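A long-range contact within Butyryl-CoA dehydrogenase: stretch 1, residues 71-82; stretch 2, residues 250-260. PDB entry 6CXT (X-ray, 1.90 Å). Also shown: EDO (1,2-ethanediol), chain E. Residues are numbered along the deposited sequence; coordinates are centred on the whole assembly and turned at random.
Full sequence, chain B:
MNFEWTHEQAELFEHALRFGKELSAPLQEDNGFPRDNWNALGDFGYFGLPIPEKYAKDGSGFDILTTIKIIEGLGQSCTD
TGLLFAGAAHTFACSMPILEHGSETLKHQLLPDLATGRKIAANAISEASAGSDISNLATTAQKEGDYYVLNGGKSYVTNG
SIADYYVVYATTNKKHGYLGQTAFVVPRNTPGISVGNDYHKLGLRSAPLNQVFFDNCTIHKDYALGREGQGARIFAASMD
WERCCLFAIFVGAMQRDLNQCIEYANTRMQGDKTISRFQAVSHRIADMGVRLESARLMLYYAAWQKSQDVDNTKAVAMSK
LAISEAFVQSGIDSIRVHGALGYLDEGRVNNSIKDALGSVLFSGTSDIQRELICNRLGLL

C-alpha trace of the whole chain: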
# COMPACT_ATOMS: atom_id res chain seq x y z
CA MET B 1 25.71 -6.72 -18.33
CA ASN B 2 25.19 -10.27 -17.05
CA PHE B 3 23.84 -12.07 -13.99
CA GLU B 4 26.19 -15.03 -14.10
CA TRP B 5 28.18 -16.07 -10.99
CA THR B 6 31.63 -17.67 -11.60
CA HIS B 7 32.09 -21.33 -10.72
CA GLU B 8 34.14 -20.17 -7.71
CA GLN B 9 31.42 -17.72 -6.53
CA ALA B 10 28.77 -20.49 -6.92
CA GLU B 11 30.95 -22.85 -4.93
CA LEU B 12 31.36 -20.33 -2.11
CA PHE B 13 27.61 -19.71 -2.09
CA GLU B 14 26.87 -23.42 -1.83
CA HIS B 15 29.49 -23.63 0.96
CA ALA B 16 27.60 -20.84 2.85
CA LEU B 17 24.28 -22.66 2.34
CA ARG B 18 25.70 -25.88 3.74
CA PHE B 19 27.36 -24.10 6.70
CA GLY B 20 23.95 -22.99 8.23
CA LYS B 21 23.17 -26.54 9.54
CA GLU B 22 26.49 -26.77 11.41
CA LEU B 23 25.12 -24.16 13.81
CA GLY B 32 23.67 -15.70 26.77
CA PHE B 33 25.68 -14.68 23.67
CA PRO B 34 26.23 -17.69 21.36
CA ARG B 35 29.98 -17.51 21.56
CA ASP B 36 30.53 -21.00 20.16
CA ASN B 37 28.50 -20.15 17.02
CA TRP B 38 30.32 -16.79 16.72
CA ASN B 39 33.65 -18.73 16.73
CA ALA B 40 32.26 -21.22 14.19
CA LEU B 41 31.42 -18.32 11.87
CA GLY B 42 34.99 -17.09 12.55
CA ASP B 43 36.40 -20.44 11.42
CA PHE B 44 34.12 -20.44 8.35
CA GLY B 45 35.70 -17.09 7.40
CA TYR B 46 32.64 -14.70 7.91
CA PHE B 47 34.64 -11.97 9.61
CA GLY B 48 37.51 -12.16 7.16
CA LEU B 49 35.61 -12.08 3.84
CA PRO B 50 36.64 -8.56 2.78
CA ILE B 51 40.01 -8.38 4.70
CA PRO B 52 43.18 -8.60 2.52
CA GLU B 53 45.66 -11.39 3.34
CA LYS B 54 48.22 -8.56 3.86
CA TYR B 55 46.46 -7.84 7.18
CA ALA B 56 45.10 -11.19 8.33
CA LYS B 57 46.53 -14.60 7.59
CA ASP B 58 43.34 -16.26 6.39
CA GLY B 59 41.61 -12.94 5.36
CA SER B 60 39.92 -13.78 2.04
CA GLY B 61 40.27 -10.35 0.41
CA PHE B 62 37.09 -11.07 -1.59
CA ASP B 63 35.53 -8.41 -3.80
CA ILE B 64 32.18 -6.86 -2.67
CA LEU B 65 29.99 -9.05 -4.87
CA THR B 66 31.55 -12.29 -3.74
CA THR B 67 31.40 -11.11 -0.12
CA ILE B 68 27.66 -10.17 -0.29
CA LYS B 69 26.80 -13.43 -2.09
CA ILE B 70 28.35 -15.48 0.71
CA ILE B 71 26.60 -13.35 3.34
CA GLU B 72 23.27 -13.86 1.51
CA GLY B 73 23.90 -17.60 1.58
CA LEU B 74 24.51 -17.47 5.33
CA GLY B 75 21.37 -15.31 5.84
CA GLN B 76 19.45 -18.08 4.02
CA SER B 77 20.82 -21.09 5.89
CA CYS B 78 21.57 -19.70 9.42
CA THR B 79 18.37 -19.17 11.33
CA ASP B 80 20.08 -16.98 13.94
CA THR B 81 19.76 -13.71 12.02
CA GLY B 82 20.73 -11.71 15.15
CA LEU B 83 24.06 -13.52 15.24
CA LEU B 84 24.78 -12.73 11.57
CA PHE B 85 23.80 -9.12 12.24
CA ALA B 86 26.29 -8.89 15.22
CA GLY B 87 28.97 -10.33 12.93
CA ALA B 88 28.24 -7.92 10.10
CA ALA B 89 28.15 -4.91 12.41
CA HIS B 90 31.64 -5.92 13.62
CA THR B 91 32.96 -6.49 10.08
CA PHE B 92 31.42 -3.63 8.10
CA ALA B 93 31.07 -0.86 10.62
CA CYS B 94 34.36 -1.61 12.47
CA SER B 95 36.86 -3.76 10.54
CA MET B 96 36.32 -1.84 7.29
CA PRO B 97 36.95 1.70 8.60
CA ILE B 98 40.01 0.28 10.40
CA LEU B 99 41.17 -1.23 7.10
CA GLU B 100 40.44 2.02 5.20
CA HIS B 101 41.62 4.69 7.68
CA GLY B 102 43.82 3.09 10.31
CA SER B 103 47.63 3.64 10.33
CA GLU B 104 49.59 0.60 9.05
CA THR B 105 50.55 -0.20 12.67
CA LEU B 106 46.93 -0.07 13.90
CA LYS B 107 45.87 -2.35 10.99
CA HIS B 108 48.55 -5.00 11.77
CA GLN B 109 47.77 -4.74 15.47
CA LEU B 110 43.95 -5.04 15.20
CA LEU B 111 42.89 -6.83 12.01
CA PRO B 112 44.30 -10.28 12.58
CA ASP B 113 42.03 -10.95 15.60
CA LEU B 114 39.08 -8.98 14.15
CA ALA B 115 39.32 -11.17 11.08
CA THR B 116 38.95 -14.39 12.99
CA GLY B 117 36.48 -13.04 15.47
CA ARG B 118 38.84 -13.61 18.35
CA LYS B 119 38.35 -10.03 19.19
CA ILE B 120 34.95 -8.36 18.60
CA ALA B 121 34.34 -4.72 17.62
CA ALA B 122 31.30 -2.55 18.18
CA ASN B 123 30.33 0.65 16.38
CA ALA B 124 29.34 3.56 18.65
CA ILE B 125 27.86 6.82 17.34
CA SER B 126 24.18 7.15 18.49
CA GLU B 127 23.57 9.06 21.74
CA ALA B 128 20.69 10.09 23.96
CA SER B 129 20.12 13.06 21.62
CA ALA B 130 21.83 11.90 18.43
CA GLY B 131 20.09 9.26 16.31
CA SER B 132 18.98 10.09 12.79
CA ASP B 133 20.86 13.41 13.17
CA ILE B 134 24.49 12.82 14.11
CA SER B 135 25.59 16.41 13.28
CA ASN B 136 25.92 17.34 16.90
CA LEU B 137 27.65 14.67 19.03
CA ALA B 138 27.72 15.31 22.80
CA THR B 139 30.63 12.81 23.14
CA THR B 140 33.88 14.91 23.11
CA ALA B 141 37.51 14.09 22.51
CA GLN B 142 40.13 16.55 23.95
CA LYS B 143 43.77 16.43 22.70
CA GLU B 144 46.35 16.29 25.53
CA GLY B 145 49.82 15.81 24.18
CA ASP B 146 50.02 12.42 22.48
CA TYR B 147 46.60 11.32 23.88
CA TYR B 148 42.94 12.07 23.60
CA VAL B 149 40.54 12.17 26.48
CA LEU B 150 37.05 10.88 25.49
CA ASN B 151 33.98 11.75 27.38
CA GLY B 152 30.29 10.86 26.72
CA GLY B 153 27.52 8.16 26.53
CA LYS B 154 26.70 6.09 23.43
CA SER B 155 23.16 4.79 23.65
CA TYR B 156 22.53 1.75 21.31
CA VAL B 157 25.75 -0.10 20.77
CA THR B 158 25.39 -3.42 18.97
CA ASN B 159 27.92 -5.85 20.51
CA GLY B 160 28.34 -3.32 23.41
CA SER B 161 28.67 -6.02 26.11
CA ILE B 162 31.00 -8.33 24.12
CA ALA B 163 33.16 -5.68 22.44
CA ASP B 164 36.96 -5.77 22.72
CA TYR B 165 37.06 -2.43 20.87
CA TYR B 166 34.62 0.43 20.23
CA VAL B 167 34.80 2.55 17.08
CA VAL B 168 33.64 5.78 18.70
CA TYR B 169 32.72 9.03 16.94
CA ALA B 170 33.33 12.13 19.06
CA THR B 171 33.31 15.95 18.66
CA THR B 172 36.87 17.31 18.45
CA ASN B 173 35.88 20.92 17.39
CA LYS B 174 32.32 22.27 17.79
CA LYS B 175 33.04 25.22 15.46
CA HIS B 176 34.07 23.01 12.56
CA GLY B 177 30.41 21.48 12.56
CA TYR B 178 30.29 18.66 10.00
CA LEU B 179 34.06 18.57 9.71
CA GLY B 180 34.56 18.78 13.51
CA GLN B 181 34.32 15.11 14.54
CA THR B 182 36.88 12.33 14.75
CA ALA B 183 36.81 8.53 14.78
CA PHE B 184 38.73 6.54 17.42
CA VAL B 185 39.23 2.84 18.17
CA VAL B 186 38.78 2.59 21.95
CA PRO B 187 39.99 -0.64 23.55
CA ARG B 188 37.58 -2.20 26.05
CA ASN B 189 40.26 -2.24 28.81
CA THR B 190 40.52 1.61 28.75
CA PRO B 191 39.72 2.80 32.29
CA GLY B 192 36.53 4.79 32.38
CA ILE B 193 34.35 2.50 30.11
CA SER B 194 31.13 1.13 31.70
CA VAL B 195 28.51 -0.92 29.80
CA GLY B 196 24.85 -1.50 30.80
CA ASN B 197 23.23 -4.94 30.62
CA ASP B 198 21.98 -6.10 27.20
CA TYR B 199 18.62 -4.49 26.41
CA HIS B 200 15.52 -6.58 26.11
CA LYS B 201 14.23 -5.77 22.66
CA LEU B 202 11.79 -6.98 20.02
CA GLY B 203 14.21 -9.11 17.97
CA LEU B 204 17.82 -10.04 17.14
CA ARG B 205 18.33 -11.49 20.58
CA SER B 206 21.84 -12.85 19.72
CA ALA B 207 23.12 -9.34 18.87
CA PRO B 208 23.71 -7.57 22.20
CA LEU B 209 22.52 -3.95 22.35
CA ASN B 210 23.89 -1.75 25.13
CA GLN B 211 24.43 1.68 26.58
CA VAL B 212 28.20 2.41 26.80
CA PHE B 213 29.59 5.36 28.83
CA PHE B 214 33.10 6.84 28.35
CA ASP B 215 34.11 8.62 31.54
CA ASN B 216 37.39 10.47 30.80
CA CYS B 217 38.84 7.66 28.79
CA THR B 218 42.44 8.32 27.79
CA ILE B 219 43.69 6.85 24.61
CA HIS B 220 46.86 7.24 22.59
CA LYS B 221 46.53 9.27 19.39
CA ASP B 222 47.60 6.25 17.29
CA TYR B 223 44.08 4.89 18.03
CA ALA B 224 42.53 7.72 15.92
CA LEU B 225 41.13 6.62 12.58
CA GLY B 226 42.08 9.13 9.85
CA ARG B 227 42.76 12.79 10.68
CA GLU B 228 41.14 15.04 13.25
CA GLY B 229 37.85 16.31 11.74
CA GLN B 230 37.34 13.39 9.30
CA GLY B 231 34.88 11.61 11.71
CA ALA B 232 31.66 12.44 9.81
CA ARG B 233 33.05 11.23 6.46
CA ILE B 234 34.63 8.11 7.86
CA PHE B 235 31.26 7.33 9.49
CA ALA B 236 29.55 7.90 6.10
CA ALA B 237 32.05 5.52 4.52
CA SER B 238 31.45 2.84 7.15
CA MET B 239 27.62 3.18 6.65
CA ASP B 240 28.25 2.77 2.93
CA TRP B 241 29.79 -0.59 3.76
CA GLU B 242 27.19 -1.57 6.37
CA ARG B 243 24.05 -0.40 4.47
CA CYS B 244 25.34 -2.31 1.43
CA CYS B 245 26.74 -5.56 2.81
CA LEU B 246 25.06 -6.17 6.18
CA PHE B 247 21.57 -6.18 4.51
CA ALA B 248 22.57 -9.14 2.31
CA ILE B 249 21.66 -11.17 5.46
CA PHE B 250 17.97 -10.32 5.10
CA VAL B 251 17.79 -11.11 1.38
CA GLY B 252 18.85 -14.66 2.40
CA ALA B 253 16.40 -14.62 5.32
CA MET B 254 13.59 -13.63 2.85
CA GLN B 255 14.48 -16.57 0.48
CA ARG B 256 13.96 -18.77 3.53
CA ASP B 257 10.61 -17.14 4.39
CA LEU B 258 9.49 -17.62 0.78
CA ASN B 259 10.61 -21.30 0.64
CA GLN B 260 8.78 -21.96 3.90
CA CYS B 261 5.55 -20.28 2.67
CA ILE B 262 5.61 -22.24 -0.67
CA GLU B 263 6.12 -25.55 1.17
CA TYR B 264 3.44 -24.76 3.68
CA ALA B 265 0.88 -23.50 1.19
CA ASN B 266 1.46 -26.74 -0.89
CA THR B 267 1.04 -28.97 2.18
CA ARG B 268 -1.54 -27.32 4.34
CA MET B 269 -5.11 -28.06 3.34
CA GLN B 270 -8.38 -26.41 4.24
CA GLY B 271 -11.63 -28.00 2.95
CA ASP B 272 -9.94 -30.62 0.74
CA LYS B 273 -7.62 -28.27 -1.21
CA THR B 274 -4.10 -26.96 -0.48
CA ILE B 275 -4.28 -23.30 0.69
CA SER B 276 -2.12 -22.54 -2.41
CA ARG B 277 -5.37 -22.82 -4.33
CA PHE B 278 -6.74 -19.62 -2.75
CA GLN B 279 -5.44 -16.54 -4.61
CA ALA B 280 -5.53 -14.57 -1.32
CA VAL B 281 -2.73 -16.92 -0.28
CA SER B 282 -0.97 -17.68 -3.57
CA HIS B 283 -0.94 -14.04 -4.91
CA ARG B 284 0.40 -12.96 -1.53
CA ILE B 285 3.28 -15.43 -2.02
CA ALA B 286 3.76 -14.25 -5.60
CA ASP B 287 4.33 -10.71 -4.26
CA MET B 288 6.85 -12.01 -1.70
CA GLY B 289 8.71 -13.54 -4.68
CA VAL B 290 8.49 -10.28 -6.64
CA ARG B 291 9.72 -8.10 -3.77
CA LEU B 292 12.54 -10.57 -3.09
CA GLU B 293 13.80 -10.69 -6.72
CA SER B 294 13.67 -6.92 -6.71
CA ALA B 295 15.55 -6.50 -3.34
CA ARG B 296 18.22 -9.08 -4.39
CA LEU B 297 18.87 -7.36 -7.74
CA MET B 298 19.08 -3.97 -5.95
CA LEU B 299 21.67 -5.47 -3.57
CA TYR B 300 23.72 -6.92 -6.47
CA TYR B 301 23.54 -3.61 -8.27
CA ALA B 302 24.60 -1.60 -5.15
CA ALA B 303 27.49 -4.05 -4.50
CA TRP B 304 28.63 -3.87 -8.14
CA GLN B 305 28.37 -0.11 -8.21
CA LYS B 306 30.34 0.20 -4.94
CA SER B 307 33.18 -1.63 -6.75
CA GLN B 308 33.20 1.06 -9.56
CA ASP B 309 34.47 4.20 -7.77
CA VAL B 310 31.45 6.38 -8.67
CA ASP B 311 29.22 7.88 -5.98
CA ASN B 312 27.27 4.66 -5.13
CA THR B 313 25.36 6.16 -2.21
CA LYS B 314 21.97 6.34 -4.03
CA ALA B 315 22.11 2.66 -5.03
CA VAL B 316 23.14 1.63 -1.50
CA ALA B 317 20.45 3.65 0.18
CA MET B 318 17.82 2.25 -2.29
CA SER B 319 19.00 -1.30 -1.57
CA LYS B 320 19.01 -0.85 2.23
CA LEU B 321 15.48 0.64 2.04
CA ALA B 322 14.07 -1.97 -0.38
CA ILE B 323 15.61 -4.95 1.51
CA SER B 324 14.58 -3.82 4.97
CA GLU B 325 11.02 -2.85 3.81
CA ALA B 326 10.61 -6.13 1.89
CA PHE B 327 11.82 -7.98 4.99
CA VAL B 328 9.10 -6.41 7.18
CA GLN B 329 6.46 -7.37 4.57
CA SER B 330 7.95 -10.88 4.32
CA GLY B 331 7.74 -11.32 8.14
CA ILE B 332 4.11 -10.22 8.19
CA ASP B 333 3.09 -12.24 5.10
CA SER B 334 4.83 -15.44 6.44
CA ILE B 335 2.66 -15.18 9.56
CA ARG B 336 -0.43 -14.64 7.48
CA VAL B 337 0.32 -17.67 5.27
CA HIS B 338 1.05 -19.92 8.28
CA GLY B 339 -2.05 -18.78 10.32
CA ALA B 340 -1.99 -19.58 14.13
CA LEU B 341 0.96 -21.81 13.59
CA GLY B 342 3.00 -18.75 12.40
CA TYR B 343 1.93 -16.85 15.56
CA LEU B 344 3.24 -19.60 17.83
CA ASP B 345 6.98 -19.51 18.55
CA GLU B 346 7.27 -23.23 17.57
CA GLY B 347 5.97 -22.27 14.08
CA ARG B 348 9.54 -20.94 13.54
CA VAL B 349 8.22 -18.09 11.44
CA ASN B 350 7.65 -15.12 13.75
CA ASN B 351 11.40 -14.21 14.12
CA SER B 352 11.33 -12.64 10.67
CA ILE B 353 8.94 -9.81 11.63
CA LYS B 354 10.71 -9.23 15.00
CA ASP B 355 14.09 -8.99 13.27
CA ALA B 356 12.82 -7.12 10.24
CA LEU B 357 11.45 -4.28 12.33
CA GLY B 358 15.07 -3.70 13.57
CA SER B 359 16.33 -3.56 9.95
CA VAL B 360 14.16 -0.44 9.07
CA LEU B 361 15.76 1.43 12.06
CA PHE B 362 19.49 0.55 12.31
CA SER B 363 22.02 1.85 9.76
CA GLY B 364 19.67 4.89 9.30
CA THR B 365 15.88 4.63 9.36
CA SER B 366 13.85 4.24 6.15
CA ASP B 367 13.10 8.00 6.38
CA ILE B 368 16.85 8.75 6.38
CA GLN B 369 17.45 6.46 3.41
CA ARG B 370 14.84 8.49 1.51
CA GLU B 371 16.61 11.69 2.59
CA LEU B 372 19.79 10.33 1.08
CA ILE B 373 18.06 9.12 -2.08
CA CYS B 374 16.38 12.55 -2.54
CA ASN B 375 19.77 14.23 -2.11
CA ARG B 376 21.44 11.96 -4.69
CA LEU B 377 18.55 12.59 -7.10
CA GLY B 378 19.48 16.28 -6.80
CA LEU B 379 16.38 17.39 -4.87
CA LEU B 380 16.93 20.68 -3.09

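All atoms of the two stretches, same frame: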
# COMPACT_ATOMS: atom_id res chain seq x y z
N ILE B 71 27.40 -13.80 2.19
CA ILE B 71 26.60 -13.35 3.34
C ILE B 71 25.11 -13.72 3.11
O ILE B 71 24.40 -14.14 4.02
CB ILE B 71 26.78 -11.82 3.57
CG1 ILE B 71 28.23 -11.54 4.04
CG2 ILE B 71 25.78 -11.30 4.60
CD1 ILE B 71 28.55 -10.05 4.13
N GLU B 72 24.65 -13.49 1.87
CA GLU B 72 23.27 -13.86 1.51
C GLU B 72 23.05 -15.32 1.78
O GLU B 72 22.01 -15.69 2.36
CB GLU B 72 23.03 -13.58 0.03
CG GLU B 72 21.63 -13.94 -0.43
CD GLU B 72 21.47 -13.84 -1.95
OE1 GLU B 72 22.37 -13.27 -2.63
OE2 GLU B 72 20.46 -14.37 -2.48
N GLY B 73 24.00 -16.16 1.34
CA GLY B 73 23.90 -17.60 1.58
C GLY B 73 23.78 -17.92 3.06
O GLY B 73 22.95 -18.75 3.50
N LEU B 74 24.59 -17.25 3.86
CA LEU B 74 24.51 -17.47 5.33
C LEU B 74 23.16 -17.00 5.88
O LEU B 74 22.60 -17.65 6.73
CB LEU B 74 25.65 -16.76 6.09
CG LEU B 74 27.07 -17.32 5.80
CD1 LEU B 74 28.18 -16.42 6.37
CD2 LEU B 74 27.16 -18.74 6.39
N GLY B 75 22.67 -15.86 5.37
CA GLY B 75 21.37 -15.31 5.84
C GLY B 75 20.27 -16.29 5.51
O GLY B 75 19.28 -16.37 6.25
N GLN B 76 20.44 -17.03 4.40
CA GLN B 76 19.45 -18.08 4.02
C GLN B 76 19.52 -19.33 4.92
O GLN B 76 18.48 -19.86 5.37
CB GLN B 76 19.56 -18.42 2.50
CG GLN B 76 18.43 -19.33 2.03
CD GLN B 76 18.54 -19.64 0.54
OE1 GLN B 76 18.99 -18.82 -0.24
NE2 GLN B 76 18.09 -20.81 0.15
N SER B 77 20.73 -19.78 5.24
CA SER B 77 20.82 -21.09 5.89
C SER B 77 20.91 -20.98 7.41
O SER B 77 20.61 -21.95 8.08
CB SER B 77 22.01 -21.85 5.34
OG SER B 77 23.19 -21.16 5.66
N CYS B 78 21.38 -19.85 7.95
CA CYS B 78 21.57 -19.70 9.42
C CYS B 78 20.31 -19.08 9.97
O CYS B 78 20.02 -17.93 9.64
CB CYS B 78 22.76 -18.79 9.80
SG CYS B 78 24.36 -19.34 9.20
N THR B 79 19.58 -19.80 10.80
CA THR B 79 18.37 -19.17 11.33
C THR B 79 18.61 -18.10 12.38
O THR B 79 17.72 -17.33 12.66
CB THR B 79 17.41 -20.17 11.92
OG1 THR B 79 18.16 -21.01 12.80
CG2 THR B 79 16.70 -20.98 10.75
N ASP B 80 19.81 -18.06 12.96
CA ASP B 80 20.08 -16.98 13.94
C ASP B 80 20.52 -15.71 13.19
O ASP B 80 21.70 -15.37 13.05
CB ASP B 80 21.14 -17.42 14.95
CG ASP B 80 21.22 -16.47 16.12
OD1 ASP B 80 20.69 -15.32 16.03
OD2 ASP B 80 21.85 -16.87 17.12
N THR B 81 19.53 -14.97 12.71
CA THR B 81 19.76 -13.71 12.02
C THR B 81 20.53 -12.72 12.91
O THR B 81 21.36 -11.97 12.41
CB THR B 81 18.39 -13.16 11.56
OG1 THR B 81 17.74 -14.20 10.78
CG2 THR B 81 18.52 -11.87 10.70
N GLY B 82 20.17 -12.67 14.18
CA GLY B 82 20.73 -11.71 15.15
C GLY B 82 22.24 -11.91 15.22
O GLY B 82 23.02 -10.94 15.29
N PHE B 250 19.45 -10.27 5.07
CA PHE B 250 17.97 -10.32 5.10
C PHE B 250 17.42 -10.75 3.75
O PHE B 250 16.31 -11.25 3.69
CB PHE B 250 17.45 -8.94 5.44
CG PHE B 250 18.11 -8.38 6.69
CD1 PHE B 250 18.16 -9.16 7.88
CD2 PHE B 250 18.68 -7.08 6.69
CE1 PHE B 250 18.83 -8.70 9.04
CE2 PHE B 250 19.30 -6.59 7.85
CZ PHE B 250 19.41 -7.39 9.00
N VAL B 251 18.17 -10.55 2.68
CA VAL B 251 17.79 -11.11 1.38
C VAL B 251 17.81 -12.65 1.51
O VAL B 251 16.86 -13.33 1.10
CB VAL B 251 18.75 -10.66 0.26
CG1 VAL B 251 18.51 -11.46 -1.03
CG2 VAL B 251 18.60 -9.15 -0.02
N GLY B 252 18.86 -13.22 2.09
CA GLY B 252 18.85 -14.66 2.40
C GLY B 252 17.70 -15.05 3.33
O GLY B 252 16.98 -16.06 3.07
N ALA B 253 17.48 -14.29 4.41
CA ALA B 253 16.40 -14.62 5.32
C ALA B 253 15.03 -14.63 4.56
O ALA B 253 14.16 -15.47 4.84
CB ALA B 253 16.35 -13.67 6.51
N MET B 254 14.85 -13.72 3.62
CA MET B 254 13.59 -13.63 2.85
C MET B 254 13.45 -14.84 1.91
O MET B 254 12.34 -15.29 1.71
CB MET B 254 13.51 -12.31 2.05
CG MET B 254 13.12 -11.17 3.01
SD MET B 254 12.86 -9.70 2.02
CE MET B 254 14.55 -9.17 1.65
N GLN B 255 14.54 -15.33 1.33
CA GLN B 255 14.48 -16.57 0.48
C GLN B 255 13.96 -17.71 1.33
O GLN B 255 13.06 -18.46 0.92
CB GLN B 255 15.86 -16.93 -0.13
CG GLN B 255 15.76 -18.13 -1.10
CD GLN B 255 14.82 -17.84 -2.29
OE1 GLN B 255 15.09 -16.93 -3.07
NE2 GLN B 255 13.74 -18.61 -2.43
N ARG B 256 14.44 -17.78 2.58
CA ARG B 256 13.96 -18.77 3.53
C ARG B 256 12.47 -18.63 3.87
O ARG B 256 11.73 -19.62 3.82
CB ARG B 256 14.81 -18.83 4.83
CG ARG B 256 14.25 -19.88 5.82
CD ARG B 256 15.08 -20.00 7.14
NE ARG B 256 15.13 -18.71 7.85
CZ ARG B 256 16.23 -17.96 8.01
NH1 ARG B 256 17.44 -18.34 7.55
NH2 ARG B 256 16.12 -16.82 8.71
N ASP B 257 12.03 -17.43 4.23
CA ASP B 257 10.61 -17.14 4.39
C ASP B 257 9.78 -17.63 3.19
O ASP B 257 8.74 -18.28 3.36
CB ASP B 257 10.34 -15.61 4.51
CG ASP B 257 10.72 -15.02 5.89
OD1 ASP B 257 10.98 -15.81 6.86
OD2 ASP B 257 10.69 -13.75 6.01
N LEU B 258 10.22 -17.28 2.01
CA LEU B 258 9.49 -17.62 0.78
C LEU B 258 9.41 -19.15 0.59
O LEU B 258 8.33 -19.68 0.33
CB LEU B 258 10.15 -16.97 -0.42
CG LEU B 258 9.55 -17.28 -1.80
CD1 LEU B 258 8.07 -16.85 -1.84
CD2 LEU B 258 10.34 -16.53 -2.89
N ASN B 259 10.54 -19.81 0.71
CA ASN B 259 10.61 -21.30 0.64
C ASN B 259 9.70 -21.95 1.63
O ASN B 259 8.95 -22.89 1.27
CB ASN B 259 12.04 -21.79 0.87
CG ASN B 259 12.94 -21.48 -0.27
OD1 ASN B 259 12.51 -21.07 -1.33
ND2 ASN B 259 14.23 -21.59 -0.03
N GLN B 260 9.72 -21.47 2.88
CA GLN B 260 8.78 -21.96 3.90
C GLN B 260 7.30 -21.72 3.53
O GLN B 260 6.47 -22.61 3.69
CB GLN B 260 9.06 -21.37 5.31
CG GLN B 260 10.36 -21.90 5.89
CD GLN B 260 10.83 -21.14 7.12
OE1 GLN B 260 10.31 -20.07 7.46
NE2 GLN B 260 11.86 -21.66 7.74
C1 EDO E . 17.88 -14.06 17.35
O1 EDO E . 19.23 -13.58 17.30
C2 EDO E . 17.34 -14.61 16.00
O2 EDO E . 17.42 -13.50 15.08
O HOH W 1 19.02 -15.49 8.91

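Two helices, 71-77 and 250-260, cross at 40° with their axes 6.4 Å apart, and glycine makes this closeness possible. At G252 a CB would lie 2.0 Å from E72 O and 2.4 Å from Q76 N, so no side chain fits. Backbone meets backbone: G252 CA makes a CA-H...O contact with E72 O (3.3 Å), and Q76 CA returns one to G252 O (3.3 Å). A CB on G75 would not clash. R256 and Q76 lead the 518 Å² buried.

Beyond this crossing, R256 ties down the end of the first helix. Its chi1 and chi2 are both t, carrying the chain outward from its own helix, and chi3 turns to p, bringing the guanidinium among carbonyls near the helix end lacking backbone N-H partners. R256 NH1 donates to Q76 O (2.9 Å) and more weakly to G75 O (3.0 Å) and C78 O (3.3 Å). A water accepts from R256 NH2 (3.2 Å) and T81 OG1 (2.6 Å) and donates to G75 O and C78 O, while T79 CA covers one guanidinium face.

Q76, extended with chi1 and chi2 t, packs as a knob among G252, Q255, R256 and N259. T81, chi1 m, serves both chemistries: its hydroxyl binds the water, and CG2 meets the F250 ring edge at CE1 (3.6 Å).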